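Local coordinates for protein cytochrome c' (Rhodopseudomonas palustris, PDB 1MQV) that carries a covalently attached, high-spin heme c with no sixth ligand and takes part in electron transfer, although its exact function is unknown, at residues Asp79-Lys84 / Leu110-Ser115; Lys20-Met25 / Ala100-Asn105; Ala6-Ile11 / Thr65-Lys70. The protein carries 3 engineered substitutions. All coordinates share one frame; numbering follows the deposited sequence.

The three contacts lie in a single-chain four-helix bundle that carries one heme c, and join three of its helices and the loop before helix 75-95. Contact 1 and contact 3 both touch the heme, with centres about 15 Å apart: contact 1 holds the edge where Cys-113 is bonded to it, while contact 3 grips a propionate. Contact 2 lies toward the other end of the bundle, its centre about 27 Å from that of contact 3, on opposite sides of the chain's centre; the side chain of Ile-22 there is about 8 Å from the heme. Helix 99-120 serves contacts 1 and 2, their centres about 18 Å apart, and helix 4-27 serves contacts 2 and 3.

Contact 1: residues Asp79-Lys84 / Leu110-Ser115; sequences DDLFAK and LGNCKS. With HEC (heme c), chain C.
Just ahead of Cys-113, the first cysteine of the CXXCH heme-attachment motif, Asn-112 meets Leu-81 and Lys-84 of the adjacent helix. The touching atom on its side is OD1, which lies 3.6 Å from Leu-81 CD1. Lys-84 runs past the same oxygen: with CG anti to the backbone N (chi1 174°) and the chain extended beyond it, Lys-84 CG and CE each pass Asn-112 OD1 at 3.3 Å. The ammonium is joined to the amide by a water, which accepts from Lys-84 NZ at 3.0 Å and donates to Asn-112 OD1 at 2.8 Å. Asn-112 ND2 is hydrogen-bonded to Val-109 O one turn back, so both ends of the amide have polar partners. On the heme side, Cys-113 SG is covalently bound to heme CAB at 1.9 Å. Phe-82 receives heme CBC over the centre of one ring face, and Leu-81 CB lies 3.6 Å from that same CBC. Around this site Phe-82 meets Phe-78 edge-to-face and rests on Leu-51, Pro-52 and Phe-55, while Asn-112 also reaches Leu-85 and Ala-88, extending the seam between helices 75-95 and 99-120.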
loop_
_atom_site.group_PDB
_atom_site.type_symbol
_atom_site.label_atom_id
_atom_site.label_comp_id
_atom_site.label_asym_id
_atom_site.label_seq_id
_atom_site.Cartn_x
_atom_site.Cartn_y
_atom_site.Cartn_z
ATOM N N ASP A 79 -1.855 -5.307 -11.169
ATOM C CA ASP A 79 -2.908 -4.294 -11.048
ATOM C C ASP A 79 -3.968 -4.701 -10.015
ATOM O O ASP A 79 -4.417 -3.897 -9.204
ATOM C CB ASP A 79 -3.659 -4.090 -12.368
ATOM C CG ASP A 79 -2.824 -3.410 -13.430
ATOM O OD1 ASP A 79 -1.735 -2.876 -13.115
ATOM O OD2 ASP A 79 -3.286 -3.393 -14.579
ATOM N N ASP A 80 -4.376 -5.963 -10.070
ATOM C CA ASP A 80 -5.401 -6.451 -9.158
ATOM C C ASP A 80 -4.974 -6.537 -7.682
ATOM O O ASP A 80 -5.834 -6.508 -6.785
ATOM C CB ASP A 80 -5.907 -7.813 -9.656
ATOM C CG ASP A 80 -6.675 -7.694 -10.996
ATOM O OD1 ASP A 80 -6.816 -6.578 -11.539
ATOM O OD2 ASP A 80 -7.158 -8.711 -11.526
ATOM N N LEU A 81 -3.668 -6.613 -7.426
ATOM C CA LEU A 81 -3.185 -6.690 -6.050
ATOM C C LEU A 81 -3.348 -5.278 -5.484
ATOM O O LEU A 81 -3.550 -5.102 -4.290
ATOM C CB LEU A 81 -1.703 -7.131 -5.975
ATOM C CG LEU A 81 -1.289 -8.167 -4.919
ATOM C CD1 LEU A 81 -1.959 -7.878 -3.572
ATOM C CD2 LEU A 81 -1.709 -9.552 -5.418
ATOM N N PHE A 82 -3.216 -4.246 -6.322
ATOM C CA PHE A 82 -3.427 -2.921 -5.767
ATOM C C PHE A 82 -4.930 -2.769 -5.512
ATOM O O PHE A 82 -5.348 -2.128 -4.541
ATOM C CB PHE A 82 -2.996 -1.807 -6.711
ATOM C CG PHE A 82 -1.548 -1.496 -6.638
ATOM C CD1 PHE A 82 -0.984 -0.999 -5.465
ATOM C CD2 PHE A 82 -0.757 -1.608 -7.772
ATOM C CE1 PHE A 82 0.344 -0.604 -5.420
ATOM C CE2 PHE A 82 0.578 -1.213 -7.734
ATOM C CZ PHE A 82 1.123 -0.710 -6.563
ATOM N N ALA A 83 -5.747 -3.339 -6.393
ATOM C CA ALA A 83 -7.198 -3.226 -6.205
ATOM C C ALA A 83 -7.573 -3.979 -4.926
ATOM O O ALA A 83 -8.510 -3.562 -4.197
ATOM C CB ALA A 83 -7.951 -3.807 -7.366
ATOM N N LYS A 84 -6.880 -5.085 -4.679
ATOM C CA LYS A 84 -7.125 -5.874 -3.460
ATOM C C LYS A 84 -6.773 -5.048 -2.220
ATOM O O LYS A 84 -7.529 -4.969 -1.260
ATOM C CB LYS A 84 -6.308 -7.182 -3.495
ATOM C CG LYS A 84 -6.370 -8.024 -2.226
ATOM C CD LYS A 84 -5.802 -9.420 -2.447
ATOM C CE LYS A 84 -5.821 -10.199 -1.141
ATOM N NZ LYS A 84 -5.055 -11.431 -1.270
ATOM N N LEU A 110 -2.408 -5.135 5.816
ATOM C CA LEU A 110 -0.960 -5.124 5.699
ATOM C C LEU A 110 -0.329 -6.315 5.008
ATOM O O LEU A 110 0.793 -6.215 4.504
ATOM C CB LEU A 110 -0.320 -4.914 7.083
ATOM C CG LEU A 110 -0.744 -3.681 7.914
ATOM C CD1 LEU A 110 0.148 -3.574 9.135
ATOM C CD2 LEU A 110 -0.624 -2.401 7.059
ATOM N N GLY A 111 -1.003 -7.462 4.984
ATOM C CA GLY A 111 -0.392 -8.608 4.318
ATOM C C GLY A 111 -0.220 -8.411 2.805
ATOM O O GLY A 111 0.621 -9.062 2.169
ATOM N N ASN A 112 -1.007 -7.497 2.245
ATOM C CA ASN A 112 -0.966 -7.206 0.830
ATOM C C ASN A 112 0.364 -6.546 0.482
ATOM O O ASN A 112 0.832 -6.711 -0.645
ATOM C CB ASN A 112 -2.127 -6.272 0.476
ATOM C CG ASN A 112 -3.430 -6.994 0.435
ATOM O OD1 ASN A 112 -3.612 -7.888 -0.411
ATOM N ND2 ASN A 112 -4.346 -6.655 1.359
ATOM N N CYS A 113 0.969 -5.815 1.425
ATOM C CA CYS A 113 2.240 -5.137 1.119
ATOM C C CYS A 113 3.295 -6.197 0.758
ATOM O O CYS A 113 3.851 -6.188 -0.346
ATOM C CB CYS A 113 2.739 -4.294 2.314
ATOM S SG CYS A 113 1.459 -3.236 3.075
ATOM N N LYS A 114 3.558 -7.128 1.671
ATOM C CA LYS A 114 4.543 -8.190 1.410
ATOM C C LYS A 114 4.209 -9.067 0.191
ATOM O O LYS A 114 5.109 -9.477 -0.575
ATOM C CB LYS A 114 4.687 -9.096 2.653
ATOM C CG LYS A 114 5.763 -10.168 2.516
ATOM C CD LYS A 114 5.968 -10.957 3.821
ATOM C CE LYS A 114 6.879 -12.174 3.615
ATOM N NZ LYS A 114 8.176 -11.862 2.919
ATOM N N SER A 115 2.930 -9.383 0.018
ATOM C CA SER A 115 2.512 -10.220 -1.097
ATOM C C SER A 115 2.950 -9.669 -2.428
ATOM O O SER A 115 3.369 -10.405 -3.296
ATOM C CB SER A 115 1.000 -10.389 -1.113
ATOM O OG SER A 115 0.634 -11.300 -0.079
HETATM FE FE HEC C . 5.106 -1.151 -1.922
HETATM C CHA HEC C . 7.837 0.453 -3.063
HETATM C CHB HEC C . 5.372 0.536 1.042
HETATM C CHC HEC C . 1.991 -2.142 -1.043
HETATM C CHD HEC C . 4.545 -2.554 -5.119
HETATM N NA HEC C . 6.395 0.246 -1.143
HETATM C C1A HEC C . 7.461 0.768 -1.809
HETATM C C2A HEC C . 8.120 1.692 -0.963
HETATM C C3A HEC C . 7.451 1.727 0.266
HETATM C C4A HEC C . 6.355 0.798 0.102
HETATM C CMA HEC C . 7.675 2.457 1.553
HETATM C CAA HEC C . 9.402 2.441 -1.305
HETATM C CBA HEC C . 9.053 3.751 -1.976
HETATM C CGA HEC C . 10.293 4.634 -2.163
HETATM O O1A HEC C . 10.464 5.557 -1.359
HETATM O O2A HEC C . 11.073 4.388 -3.103
HETATM N NB HEC C . 3.974 -0.887 -0.364
HETATM C C1B HEC C . 4.262 -0.274 0.844
HETATM C C2B HEC C . 3.231 -0.502 1.880
HETATM C C3B HEC C . 2.289 -1.259 1.299
HETATM C C4B HEC C . 2.732 -1.469 -0.110
HETATM C CMB HEC C . 3.334 0.028 3.343
HETATM C CAB HEC C . 1.063 -1.800 1.884
HETATM C CBB HEC C . 0.145 -1.027 2.612
HETATM N NC HEC C . 3.587 -2.059 -2.895
HETATM C C1C HEC C . 2.351 -2.426 -2.364
HETATM C C2C HEC C . 1.591 -3.189 -3.278
HETATM C C3C HEC C . 2.288 -3.356 -4.447
HETATM C C4C HEC C . 3.561 -2.626 -4.162
HETATM C CMC HEC C . 0.247 -3.919 -2.940
HETATM C CAC HEC C . 2.036 -4.101 -5.672
HETATM C CBC HEC C . 0.639 -4.402 -6.022
HETATM N ND HEC C . 5.983 -1.111 -3.755
HETATM C C1D HEC C . 5.742 -1.804 -4.914
HETATM C C2D HEC C . 6.813 -1.598 -5.912
HETATM C C3D HEC C . 7.715 -0.762 -5.300
HETATM C C4D HEC C . 7.201 -0.433 -3.972
HETATM C CMD HEC C . 6.667 -2.053 -7.394
HETATM C CAD HEC C . 9.022 -0.176 -6.019
HETATM C CBD HEC C . 8.561 1.200 -6.587
HETATM C CGD HEC C . 9.649 1.780 -7.487
HETATM O O1D HEC C . 10.802 1.712 -7.038
HETATM O O2D HEC C . 9.345 2.266 -8.595
HETATM O O HOH W 1 -2.255 -10.255 -1.039
#

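Contact 2: residues Lys20-Met25 / Ala100-Asn105; sequences KPIAAM and ASLKAN
Leu-102 turns its forked end onto Ile-22 and Met-25, which lie three residues apart on the facing helix. Its side chain leaves the backbone toward that helix, and chi1 of 169° carries CG onward, anti to the backbone N, before the two methyls divide the work. Leu-102 CD1 approaches the branch methyl of Ile-22, CG2, at 4.2 Å, the two side chains lying at a slant to each other. The other methyl, Leu-102 CD2, rests 4.0 Å from Met-25 CB. Met-25 thus offers the root of its side chain: its first bond heads toward the 100-105 segment, but the extended chain beyond CG carries the thioether away, and the residue packs on Val-36 and Val-37 of helix 34-50. Ile-22 likewise reaches that helix, at Ser-40. All three side chains are buried, and the meeting is wholly apolar, with a modest 128 Å² buried between the segments. Leu-102 is covered further by Ile-96 and by Trp-32, an engineered residue. The late turns of helix 4-27 are so joined to the first turns of helix 99-120, the pairing of first and last helices that belongs to the antiparallel four-helix bundle of cytochromes c'.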
loop_
_atom_site.group_PDB
_atom_site.type_symbol
_atom_site.label_atom_id
_atom_site.label_comp_id
_atom_site.label_asym_id
_atom_site.label_seq_id
_atom_site.Cartn_x
_atom_site.Cartn_y
_atom_site.Cartn_z
ATOM N N LYS A 20 3.069 3.788 9.675
ATOM C CA LYS A 20 3.799 4.033 10.912
ATOM C C LYS A 20 2.961 4.209 12.210
ATOM O O LYS A 20 3.235 3.534 13.219
ATOM C CB LYS A 20 4.786 5.194 10.731
ATOM C CG LYS A 20 5.884 4.914 9.698
ATOM C CD LYS A 20 7.083 5.862 9.928
ATOM C CE LYS A 20 8.135 5.786 8.822
ATOM N NZ LYS A 20 7.716 6.483 7.565
ATOM N N PRO A 21 1.941 5.082 12.214
ATOM C CA PRO A 21 1.160 5.224 13.455
ATOM C C PRO A 21 0.434 3.925 13.803
ATOM O O PRO A 21 0.185 3.633 14.969
ATOM C CB PRO A 21 0.136 6.331 13.134
ATOM C CG PRO A 21 0.565 6.929 11.907
ATOM C CD PRO A 21 1.386 5.930 11.144
ATOM N N ILE A 22 0.037 3.171 12.787
ATOM C CA ILE A 22 -0.645 1.901 13.059
ATOM C C ILE A 22 0.346 0.936 13.726
ATOM O O ILE A 22 0.029 0.307 14.732
ATOM C CB ILE A 22 -1.198 1.280 11.767
ATOM C CG1 ILE A 22 -2.452 2.070 11.338
ATOM C CG2 ILE A 22 -1.594 -0.207 12.007
ATOM C CD1 ILE A 22 -2.888 1.780 9.924
ATOM N N ALA A 23 1.555 0.851 13.196
ATOM C CA ALA A 23 2.550 -0.019 13.799
ATOM C C ALA A 23 2.823 0.443 15.239
ATOM O O ALA A 23 3.017 -0.374 16.126
ATOM C CB ALA A 23 3.863 -0.008 12.980
ATOM N N ALA A 24 2.852 1.746 15.478
ATOM C CA ALA A 24 3.123 2.250 16.833
ATOM C C ALA A 24 2.025 1.845 17.824
ATOM O O ALA A 24 2.279 1.526 19.002
ATOM C CB ALA A 24 3.312 3.794 16.792
ATOM N N MET A 25 0.790 1.848 17.357
ATOM C CA MET A 25 -0.301 1.419 18.218
ATOM C C MET A 25 -0.179 -0.082 18.480
ATOM O O MET A 25 -0.320 -0.525 19.618
ATOM C CB MET A 25 -1.646 1.719 17.558
ATOM C CG MET A 25 -2.064 3.159 17.678
ATOM S SD MET A 25 -3.454 3.530 16.605
ATOM C CE MET A 25 -3.131 5.327 16.303
ATOM N N ALA A 100 -9.278 -3.259 19.852
ATOM C CA ALA A 100 -9.436 -4.675 19.683
ATOM C C ALA A 100 -9.615 -5.067 18.220
ATOM O O ALA A 100 -9.013 -6.051 17.795
ATOM C CB ALA A 100 -10.623 -5.164 20.512
ATOM N N SER A 101 -10.448 -4.331 17.474
ATOM C CA SER A 101 -10.682 -4.647 16.051
ATOM C C SER A 101 -9.446 -4.278 15.207
ATOM O O SER A 101 -9.203 -4.893 14.176
ATOM C CB SER A 101 -11.976 -3.981 15.505
ATOM O OG SER A 101 -12.100 -2.637 15.907
ATOM N N LEU A 102 -8.703 -3.260 15.618
ATOM C CA LEU A 102 -7.423 -2.982 14.924
ATOM C C LEU A 102 -6.523 -4.245 15.058
ATOM O O LEU A 102 -5.967 -4.712 14.072
ATOM C CB LEU A 102 -6.709 -1.808 15.573
ATOM C CG LEU A 102 -5.266 -1.642 15.094
ATOM C CD1 LEU A 102 -5.282 -1.185 13.641
ATOM C CD2 LEU A 102 -4.500 -0.615 15.968
ATOM N N LYS A 103 -6.371 -4.803 16.264
ATOM C CA LYS A 103 -5.548 -6.005 16.423
ATOM C C LYS A 103 -6.107 -7.240 15.664
ATOM O O LYS A 103 -5.362 -8.052 15.130
ATOM C CB LYS A 103 -5.358 -6.362 17.916
ATOM C CG LYS A 103 -4.475 -5.321 18.703
ATOM C CD LYS A 103 -4.584 -5.544 20.174
ATOM C CE LYS A 103 -3.771 -4.512 20.910
ATOM N NZ LYS A 103 -4.102 -4.627 22.354
ATOM N N ALA A 104 -7.412 -7.362 15.582
ATOM C CA ALA A 104 -7.948 -8.532 14.902
ATOM C C ALA A 104 -7.959 -8.400 13.382
ATOM O O ALA A 104 -7.733 -9.380 12.678
ATOM C CB ALA A 104 -9.375 -8.807 15.388
ATOM N N ASN A 105 -8.169 -7.183 12.890
ATOM C CA ASN A 105 -8.346 -6.957 11.452
ATOM C C ASN A 105 -7.273 -6.310 10.580
ATOM O O ASN A 105 -7.323 -6.391 9.336
ATOM C CB ASN A 105 -9.639 -6.196 11.263
ATOM C CG ASN A 105 -10.829 -7.002 11.752
ATOM O OD1 ASN A 105 -10.963 -8.161 11.400
ATOM N ND2 ASN A 105 -11.668 -6.410 12.587
#

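Contact 3: residues Ala6-Ile11 / Thr65-Lys70; sequences AQRKAI and TAALPK. With HEC (heme c), chain C.
At the propionate pocket of the heme, Arg-8 from helix 4-27 and Thr-65 from the loop after helix 34-50 converge on one carboxylate and on each other. Arg-8 presents the edge of its guanidinium: NE donates to heme O2D at 2.9 Å and 168°, while NH2 donates to Thr-65 OG1 at 2.9 Å, with the threonine oxygen nearly in the guanidinium plane. A second approach of NH2 to O2D is weak. Thr-65 OG1 in turn donates to heme O2D at 2.7 Å, and chi1 of 172°, setting OG1 opposite the backbone N, also lets it accept from Ala-67 N at 2.9 Å. That last bond closes an ST turn, through which the loop backbone curls round the propionate; within it Ala-66 N donates to the other carboxylate oxygen, O1D, at 2.7 Å and an almost straight 171°. Each oxygen of the propionate is therefore held by the loop, and O2D by the helix as well, and the arginine charge probably favours the ionised carboxylate. Ala-67 CB lies 3.5 Å from Arg-8 NH2, while Arg-8 NH1 is taken by Leu-54 O and Ser-59 OG. Lys-9 passes alongside with its aliphatic chain: CG comes to 3.4 Å from heme O2A of the second propionate, and CE lies near O2A and O1D alike. Its NZ is hydrogen-bonded to Asp-64 O. Backbone bonds of Ala-66 with Ala-122 and of Leu-68 with Phe-120 fasten the loop to the C-terminal end of the chain.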
loop_
_atom_site.group_PDB
_atom_site.type_symbol
_atom_site.label_atom_id
_atom_site.label_comp_id
_atom_site.label_asym_id
_atom_site.label_seq_id
_atom_site.Cartn_x
_atom_site.Cartn_y
_atom_site.Cartn_z
ATOM N N ALA A 6 9.283 8.716 -10.353
ATOM C CA ALA A 6 9.356 9.596 -9.207
ATOM C C ALA A 6 7.970 9.744 -8.591
ATOM O O ALA A 6 7.829 9.803 -7.362
ATOM C CB ALA A 6 9.908 10.961 -9.623
ATOM N N GLN A 7 6.936 9.779 -9.419
ATOM C CA GLN A 7 5.592 9.942 -8.892
ATOM C C GLN A 7 5.179 8.782 -8.024
ATOM O O GLN A 7 4.649 8.968 -6.920
ATOM C CB GLN A 7 4.560 10.008 -10.001
ATOM C CG GLN A 7 4.404 11.340 -10.675
ATOM C CD GLN A 7 3.479 11.233 -11.865
ATOM O OE1 GLN A 7 3.909 11.381 -12.998
ATOM N NE2 GLN A 7 2.205 10.960 -11.609
ATOM N N ARG A 8 5.396 7.587 -8.541
ATOM C CA ARG A 8 4.957 6.380 -7.814
ATOM C C ARG A 8 5.768 6.157 -6.549
ATOM O O ARG A 8 5.229 5.716 -5.543
ATOM C CB ARG A 8 4.976 5.135 -8.734
ATOM C CG ARG A 8 6.371 4.613 -9.098
ATOM C CD ARG A 8 6.326 3.888 -10.423
ATOM N NE ARG A 8 7.509 3.061 -10.649
ATOM C CZ ARG A 8 7.808 2.500 -11.828
ATOM N NH1 ARG A 8 7.015 2.683 -12.885
ATOM N NH2 ARG A 8 8.889 1.745 -11.954
ATOM N N LYS A 9 7.058 6.493 -6.560
ATOM C CA LYS A 9 7.837 6.308 -5.346
ATOM C C LYS A 9 7.370 7.267 -4.256
ATOM O O LYS A 9 7.423 6.931 -3.058
ATOM C CB LYS A 9 9.336 6.529 -5.642
ATOM C CG LYS A 9 10.082 5.305 -6.236
ATOM C CD LYS A 9 11.527 5.767 -6.556
ATOM C CE LYS A 9 12.565 4.712 -6.323
ATOM N NZ LYS A 9 13.894 5.324 -6.579
ATOM N N ALA A 10 6.906 8.452 -4.662
ATOM C CA ALA A 10 6.429 9.442 -3.706
ATOM C C ALA A 10 5.133 8.940 -3.057
ATOM O O ALA A 10 4.928 9.063 -1.844
ATOM C CB ALA A 10 6.182 10.787 -4.393
ATOM N N ILE A 11 4.272 8.356 -3.869
ATOM C CA ILE A 11 2.999 7.831 -3.350
ATOM C C ILE A 11 3.267 6.601 -2.447
ATOM O O ILE A 11 2.637 6.455 -1.402
ATOM C CB ILE A 11 2.057 7.432 -4.493
ATOM C CG1 ILE A 11 1.524 8.687 -5.197
ATOM C CG2 ILE A 11 0.892 6.548 -3.945
ATOM C CD1 ILE A 11 0.967 8.382 -6.599
ATOM N N THR A 65 14.595 2.667 -10.133
ATOM C CA THR A 65 13.365 2.061 -9.617
ATOM C C THR A 65 13.613 0.670 -9.089
ATOM O O THR A 65 14.511 -0.038 -9.546
ATOM C CB THR A 65 12.317 1.958 -10.741
ATOM O OG1 THR A 65 11.184 1.196 -10.280
ATOM C CG2 THR A 65 12.902 1.200 -11.949
ATOM N N ALA A 66 12.814 0.267 -8.109
ATOM C CA ALA A 66 12.971 -1.063 -7.558
ATOM C C ALA A 66 11.890 -1.980 -8.118
ATOM O O ALA A 66 11.754 -3.103 -7.688
ATOM C CB ALA A 66 12.884 -1.016 -6.030
ATOM N N ALA A 67 11.099 -1.477 -9.050
ATOM C CA ALA A 67 10.074 -2.296 -9.683
ATOM C C ALA A 67 10.751 -3.358 -10.538
ATOM O O ALA A 67 11.636 -3.052 -11.326
ATOM C CB ALA A 67 9.199 -1.432 -10.525
ATOM N N LEU A 68 10.327 -4.609 -10.390
ATOM C CA LEU A 68 10.918 -5.698 -11.158
ATOM C C LEU A 68 10.269 -5.865 -12.531
ATOM O O LEU A 68 9.086 -5.601 -12.714
ATOM C CB LEU A 68 10.822 -7.027 -10.366
ATOM C CG LEU A 68 11.498 -7.025 -8.991
ATOM C CD1 LEU A 68 11.251 -8.371 -8.284
ATOM C CD2 LEU A 68 13.018 -6.764 -9.161
ATOM N N PRO A 69 11.045 -6.325 -13.533
ATOM C CA PRO A 69 10.445 -6.493 -14.858
ATOM C C PRO A 69 9.273 -7.471 -14.885
ATOM O O PRO A 69 8.419 -7.384 -15.774
ATOM C CB PRO A 69 11.624 -6.970 -15.715
ATOM C CG PRO A 69 12.814 -6.349 -15.031
ATOM C CD PRO A 69 12.497 -6.586 -13.574
ATOM N N LYS A 70 9.229 -8.376 -13.906
ATOM C CA LYS A 70 8.177 -9.383 -13.802
ATOM C C LYS A 70 6.794 -8.742 -13.877
ATOM O O LYS A 70 5.831 -9.343 -14.365
ATOM C CB LYS A 70 8.338 -10.161 -12.504
ATOM C CG LYS A 70 7.342 -11.353 -12.356
ATOM C CD LYS A 70 7.638 -12.187 -11.109
ATOM C CE LYS A 70 6.605 -13.299 -10.903
ATOM N NZ LYS A 70 6.607 -14.307 -12.005
HETATM FE FE HEC C . 5.106 -1.151 -1.922
HETATM C CHA HEC C . 7.837 0.453 -3.063
HETATM C CHB HEC C . 5.372 0.536 1.042
HETATM C CHC HEC C . 1.991 -2.142 -1.043
HETATM C CHD HEC C . 4.545 -2.554 -5.119
HETATM N NA HEC C . 6.395 0.246 -1.143
HETATM C C1A HEC C . 7.461 0.768 -1.809
HETATM C C2A HEC C . 8.120 1.692 -0.963
HETATM C C3A HEC C . 7.451 1.727 0.266
HETATM C C4A HEC C . 6.355 0.798 0.102
HETATM C CMA HEC C . 7.675 2.457 1.553
HETATM C CAA HEC C . 9.402 2.441 -1.305
HETATM C CBA HEC C . 9.053 3.751 -1.976
HETATM C CGA HEC C . 10.293 4.634 -2.163
HETATM O O1A HEC C . 10.464 5.557 -1.359
HETATM O O2A HEC C . 11.073 4.388 -3.103
HETATM N NB HEC C . 3.974 -0.887 -0.364
HETATM C C1B HEC C . 4.262 -0.274 0.844
HETATM C C2B HEC C . 3.231 -0.502 1.880
HETATM C C3B HEC C . 2.289 -1.259 1.299
HETATM C C4B HEC C . 2.732 -1.469 -0.110
HETATM C CMB HEC C . 3.334 0.028 3.343
HETATM C CAB HEC C . 1.063 -1.800 1.884
HETATM C CBB HEC C . 0.145 -1.027 2.612
HETATM N NC HEC C . 3.587 -2.059 -2.895
HETATM C C1C HEC C . 2.351 -2.426 -2.364
HETATM C C2C HEC C . 1.591 -3.189 -3.278
HETATM C C3C HEC C . 2.288 -3.356 -4.447
HETATM C C4C HEC C . 3.561 -2.626 -4.162
HETATM C CMC HEC C . 0.247 -3.919 -2.940
HETATM C CAC HEC C . 2.036 -4.101 -5.672
HETATM C CBC HEC C . 0.639 -4.402 -6.022
HETATM N ND HEC C . 5.983 -1.111 -3.755
HETATM C C1D HEC C . 5.742 -1.804 -4.914
HETATM C C2D HEC C . 6.813 -1.598 -5.912
HETATM C C3D HEC C . 7.715 -0.762 -5.300
HETATM C C4D HEC C . 7.201 -0.433 -3.972
HETATM C CMD HEC C . 6.667 -2.053 -7.394
HETATM C CAD HEC C . 9.022 -0.176 -6.019
HETATM C CBD HEC C . 8.561 1.200 -6.587
HETATM C CGD HEC C . 9.649 1.780 -7.487
HETATM O O1D HEC C . 10.802 1.712 -7.038
HETATM O O2D HEC C . 9.345 2.266 -8.595
#